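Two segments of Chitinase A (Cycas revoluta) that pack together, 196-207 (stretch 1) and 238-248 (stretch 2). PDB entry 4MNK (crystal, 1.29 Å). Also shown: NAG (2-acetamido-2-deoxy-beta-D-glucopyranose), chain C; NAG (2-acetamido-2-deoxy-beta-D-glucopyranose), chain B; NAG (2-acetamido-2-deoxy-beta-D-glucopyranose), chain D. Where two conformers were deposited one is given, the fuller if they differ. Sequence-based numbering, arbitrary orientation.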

# COMPACT_ATOMS: atom_id res chain seq x y z
N GLY A 196 -13.65 9.97 2.21
CA GLY A 196 -13.31 10.09 3.62
C GLY A 196 -13.85 11.37 4.23
O GLY A 196 -14.62 12.10 3.58
N SER A 197 -13.42 11.66 5.45
CA SER A 197 -13.95 12.76 6.26
C SER A 197 -13.70 14.15 5.68
O SER A 197 -14.27 15.13 6.18
N TRP A 198 -12.87 14.24 4.65
CA TRP A 198 -12.66 15.50 3.93
C TRP A 198 -13.90 15.89 3.12
O TRP A 198 -14.03 17.03 2.67
N GLU A 199 -14.81 14.92 2.95
CA GLU A 199 -16.10 15.14 2.31
C GLU A 199 -17.20 15.17 3.37
O GLU A 199 -17.13 14.44 4.36
N ASN A 200 -18.21 16.01 3.16
CA ASN A 200 -19.34 16.10 4.09
C ASN A 200 -20.49 15.12 3.78
O ASN A 200 -21.65 15.36 4.16
N PHE A 201 -20.16 14.04 3.08
CA PHE A 201 -21.08 12.94 2.81
C PHE A 201 -20.35 11.62 2.99
O PHE A 201 -19.14 11.55 2.77
N THR A 202 -21.08 10.59 3.40
CA THR A 202 -20.51 9.24 3.51
C THR A 202 -20.36 8.62 2.12
O THR A 202 -21.15 8.91 1.21
N GLY A 203 -19.36 7.77 1.98
CA GLY A 203 -19.09 7.09 0.71
C GLY A 203 -18.25 5.84 0.93
O GLY A 203 -17.81 5.57 2.05
N ALA A 204 -18.03 5.10 -0.15
CA ALA A 204 -17.23 3.88 -0.11
C ALA A 204 -15.76 4.21 -0.39
O ALA A 204 -15.41 4.52 -1.53
N PRO A 205 -14.90 4.16 0.65
CA PRO A 205 -13.52 4.65 0.52
C PRO A 205 -12.65 3.87 -0.46
O PRO A 205 -11.65 4.40 -0.95
N ALA A 206 -13.03 2.62 -0.76
CA ALA A 206 -12.24 1.80 -1.67
C ALA A 206 -13.12 1.09 -2.71
O ALA A 206 -12.81 -0.03 -3.14
N ALA A 207 -14.19 1.75 -3.12
CA ALA A 207 -15.13 1.21 -4.10
C ALA A 207 -14.42 0.54 -5.28
O ALA A 207 -13.55 1.14 -5.91
N ILE A 238 -5.69 -3.41 -1.19
CA ILE A 238 -6.93 -3.53 -0.43
C ILE A 238 -6.64 -3.03 0.98
O ILE A 238 -5.69 -3.51 1.62
N PRO A 239 -7.44 -2.07 1.48
CA PRO A 239 -7.18 -1.55 2.83
C PRO A 239 -7.70 -2.47 3.93
O PRO A 239 -8.75 -3.10 3.78
N LEU A 240 -6.94 -2.55 5.02
CA LEU A 240 -7.38 -3.25 6.23
C LEU A 240 -7.88 -2.26 7.28
O LEU A 240 -7.96 -2.58 8.47
N PHE A 241 -8.23 -1.07 6.82
CA PHE A 241 -8.82 -0.03 7.63
C PHE A 241 -10.00 0.55 6.87
O PHE A 241 -10.09 0.41 5.65
N GLY A 242 -10.89 1.21 7.60
CA GLY A 242 -12.00 1.93 7.00
C GLY A 242 -11.89 3.41 7.27
O GLY A 242 -11.13 3.84 8.14
N ARG A 243 -12.64 4.20 6.50
CA ARG A 243 -12.75 5.63 6.73
C ARG A 243 -14.06 5.93 7.43
O ARG A 243 -15.12 5.40 7.06
N SER A 244 -14.00 6.77 8.46
CA SER A 244 -15.15 7.03 9.31
C SER A 244 -15.58 8.48 9.29
O SER A 244 -14.77 9.39 9.11
N TRP A 245 -16.88 8.67 9.52
CA TRP A 245 -17.51 9.98 9.58
C TRP A 245 -18.38 10.06 10.83
O TRP A 245 -18.81 9.03 11.36
N LEU A 246 -18.65 11.28 11.26
CA LEU A 246 -19.74 11.55 12.20
C LEU A 246 -20.96 11.99 11.39
O LEU A 246 -20.86 12.90 10.56
N LEU A 247 -22.09 11.33 11.62
CA LEU A 247 -23.32 11.61 10.88
C LEU A 247 -23.98 12.90 11.35
O LEU A 247 -23.99 13.19 12.55
N LYS A 248 -24.54 13.65 10.41
CA LYS A 248 -25.31 14.84 10.73
C LYS A 248 -26.62 14.45 11.42
O LYS A 248 -27.03 15.10 12.39

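How does the turn at the start of stretch 1 meet the strand? Gly196 to Glu199 form a type I beta turn, closed by Glu199 N to Gly196 O at 2.9 Å. Gly196 lies against Arg243, its CA 4.1 Å from Arg243 CB; a CB on this residue would fall 2.3 Å from Trp198 CZ3, so the bare backbone leaves room for the indole. Ser197 (chi1 p) points sideways, with CB 3.8 Å from Ser244 O. A water ties the backbones together, accepting from Ser197 N at 2.9 Å and donating to Ser244 O at 2.8 Å.

Where does Trp198 go, if its CA-to-CB bond points away? With chi1 p, its ring end comes nearer to stretch 2, bringing CZ3 4.4 Å from Arg243 NE (Arg243 is m, m, t). The indole also meets sugar, as suits a chitinase: O4 of the chain C NAG lies over one face, 3.4 Å from Trp198 CZ3, while Trp198 NE1 donates to O6 of the chain D NAG at 3.2 Å.

What holds Trp245 in place? Its side chain (chi1 m) points toward stretch 1, and stretch 1 meets its indole over one face and at the edge. Trp245 NE1 donates to Glu199 O at 3.0 Å. Glu199 (m, t) steadies the turn through OE1, which accepts from Gly196 N at 3.2 Å. Phe201 points away, but Thr202 (p) sets its CA over the indole face, 3.9 Å from the centroid of the Trp245 six-membered ring, a CH-pi contact. Thr202 CG2 also reaches Leu247 CD2 at 3.8 Å.

How does the contact finish? Gly203 O approaches Trp245 CH2 at 3.5 Å. Pro205 points toward the strand, its CG 3.6 Å from Arg243 CB and 4.5 Å from Trp245 CH2. Finally, Ala206 and Pro239 point toward each other's stretches, and Ala206 CB meets Pro239 CG at 3.8 Å.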

# COMPACT_ATOMS: atom_id res chain seq x y z
CB SER A 197 -13.41 12.68 7.68
OG SER A 197 -11.99 12.67 7.70
CB TRP A 198 -11.42 15.42 3.03
CG TRP A 198 -11.47 14.35 1.98
CD1 TRP A 198 -11.98 14.45 0.72
CD2 TRP A 198 -10.95 13.01 2.09
NE1 TRP A 198 -11.84 13.27 0.05
CE2 TRP A 198 -11.20 12.37 0.86
CE3 TRP A 198 -10.31 12.30 3.11
CZ2 TRP A 198 -10.83 11.04 0.62
CZ3 TRP A 198 -9.94 10.98 2.88
CH2 TRP A 198 -10.20 10.37 1.64
CB GLU A 199 -16.41 14.02 1.31
CG GLU A 199 -15.42 13.87 0.17
CD GLU A 199 -15.46 12.49 -0.48
OE1 GLU A 199 -15.68 11.50 0.25
OE2 GLU A 199 -15.27 12.40 -1.70
CB ASN A 200 -19.85 17.55 4.21
CG ASN A 200 -20.03 18.23 2.86
OD1 ASN A 200 -20.33 17.59 1.86
ND2 ASN A 200 -19.85 19.55 2.84
CB PHE A 201 -21.63 13.02 1.38
CG PHE A 201 -22.55 14.19 1.15
CD1 PHE A 201 -23.84 14.17 1.63
CD2 PHE A 201 -22.12 15.29 0.43
CE1 PHE A 201 -24.69 15.24 1.42
CE2 PHE A 201 -22.96 16.36 0.21
CZ PHE A 201 -24.24 16.34 0.71
CB THR A 202 -21.35 8.30 4.39
OG1 THR A 202 -22.64 8.09 3.79
CG2 THR A 202 -21.52 8.88 5.80
CB ALA A 204 -17.76 2.87 -1.12
CB PRO A 205 -12.97 4.53 1.94
CG PRO A 205 -14.16 4.43 2.82
CD PRO A 205 -15.19 3.71 2.02
CB ALA A 206 -11.37 0.81 -0.90
CB ALA A 207 -16.05 2.32 -4.61
CB ILE A 238 -7.45 -4.99 -0.39
CG1 ILE A 238 -7.63 -5.56 -1.81
CG2 ILE A 238 -8.75 -5.09 0.42
CD1 ILE A 238 -7.91 -7.05 -1.87
CB PRO A 239 -7.96 -0.24 2.83
CG PRO A 239 -9.11 -0.49 1.93
CD PRO A 239 -8.60 -1.42 0.85
CB LEU A 240 -6.27 -4.16 6.77
CG LEU A 240 -5.96 -5.37 5.90
CD1 LEU A 240 -4.78 -6.14 6.47
CD2 LEU A 240 -7.18 -6.28 5.75
CB PHE A 241 -7.80 1.07 7.94
CG PHE A 241 -7.38 1.86 6.72
CD1 PHE A 241 -6.35 1.41 5.90
CD2 PHE A 241 -8.03 3.05 6.39
CE1 PHE A 241 -5.97 2.13 4.77
CE2 PHE A 241 -7.65 3.77 5.26
CZ PHE A 241 -6.62 3.31 4.45
CB ARG A 243 -12.66 6.40 5.40
CG ARG A 243 -11.28 6.39 4.77
CD ARG A 243 -10.36 7.40 5.42
NE ARG A 243 -8.98 7.25 4.99
CZ ARG A 243 -7.93 7.76 5.64
NH1 ARG A 243 -8.11 8.46 6.75
NH2 ARG A 243 -6.71 7.57 5.17
CB SER A 244 -14.84 6.60 10.74
OG SER A 244 -13.81 7.40 11.28
CB TRP A 245 -18.46 10.16 8.40
CG TRP A 245 -17.88 10.44 7.05
CD1 TRP A 245 -17.75 11.66 6.44
CD2 TRP A 245 -17.43 9.47 6.09
NE1 TRP A 245 -17.23 11.51 5.18
CE2 TRP A 245 -17.02 10.18 4.94
CE3 TRP A 245 -17.31 8.08 6.10
CZ2 TRP A 245 -16.51 9.54 3.81
CZ3 TRP A 245 -16.79 7.44 4.97
CH2 TRP A 245 -16.40 8.18 3.84
CB LEU A 246 -19.36 12.62 13.22
CG LEU A 246 -18.18 12.30 14.14
CD1 LEU A 246 -17.87 13.49 15.04
CD2 LEU A 246 -18.44 11.06 14.98
CB LEU A 247 -24.30 10.45 11.00
CG LEU A 247 -23.88 9.11 10.40
CD1 LEU A 247 -24.83 8.01 10.84
CD2 LEU A 247 -23.79 9.17 8.88
CB LYS A 248 -25.58 15.68 9.48
CG LYS A 248 -26.16 17.07 9.77
CD LYS A 248 -26.23 17.93 8.51
CE LYS A 248 -24.90 18.60 8.20
NZ LYS A 248 -24.98 19.43 6.96
C1 NAG C . -8.42 12.78 -2.00
C2 NAG C . -7.41 11.63 -1.99
C3 NAG C . -7.10 11.13 -0.58
C4 NAG C . -6.83 12.28 0.39
C5 NAG C . -7.87 13.39 0.24
C6 NAG C . -7.55 14.60 1.11
C7 NAG C . -7.57 10.40 -4.10
C8 NAG C . -8.13 9.20 -4.82
N2 NAG C . -7.88 10.53 -2.81
O3 NAG C . -5.99 10.26 -0.63
O4 NAG C . -6.84 11.78 1.71
O5 NAG C . -7.99 13.80 -1.12
O6 NAG C . -6.34 15.20 0.70
O7 NAG C . -6.86 11.21 -4.71
C1 NAG B . -0.53 5.43 7.13
C2 NAG B . -1.31 5.03 8.38
C3 NAG B . -0.83 5.82 9.59
C4 NAG B . 0.69 5.80 9.74
C5 NAG B . 1.41 5.99 8.39
C6 NAG B . 2.90 5.65 8.50
C7 NAG B . -3.58 4.20 8.03
C8 NAG B . -5.03 4.57 7.84
N2 NAG B . -2.74 5.22 8.18
O3 NAG B . -1.43 5.29 10.75
O4 NAG B . 1.09 6.84 10.61
O5 NAG B . 0.85 5.20 7.36
O6 NAG B . 3.07 4.27 8.72
O7 NAG B . -3.24 3.02 8.04
C1 NAG D . -11.39 15.02 -5.79
C2 NAG D . -10.49 15.98 -5.00
C3 NAG D . -9.34 15.24 -4.31
C4 NAG D . -9.75 13.93 -3.64
C5 NAG D . -10.66 13.13 -4.59
C6 NAG D . -11.19 11.83 -3.99
C7 NAG D . -10.45 18.22 -5.97
C8 NAG D . -9.77 19.14 -6.95
N2 NAG D . -9.95 16.99 -5.89
O1 NAG D . -12.55 15.71 -6.20
O3 NAG D . -8.72 16.09 -3.37
O4 NAG D . -8.57 13.20 -3.37
O5 NAG D . -11.77 13.92 -4.98
O6 NAG D . -12.01 12.09 -2.88
O7 NAG D . -11.40 18.63 -5.31
O HOH W 1 -12.72 9.50 7.18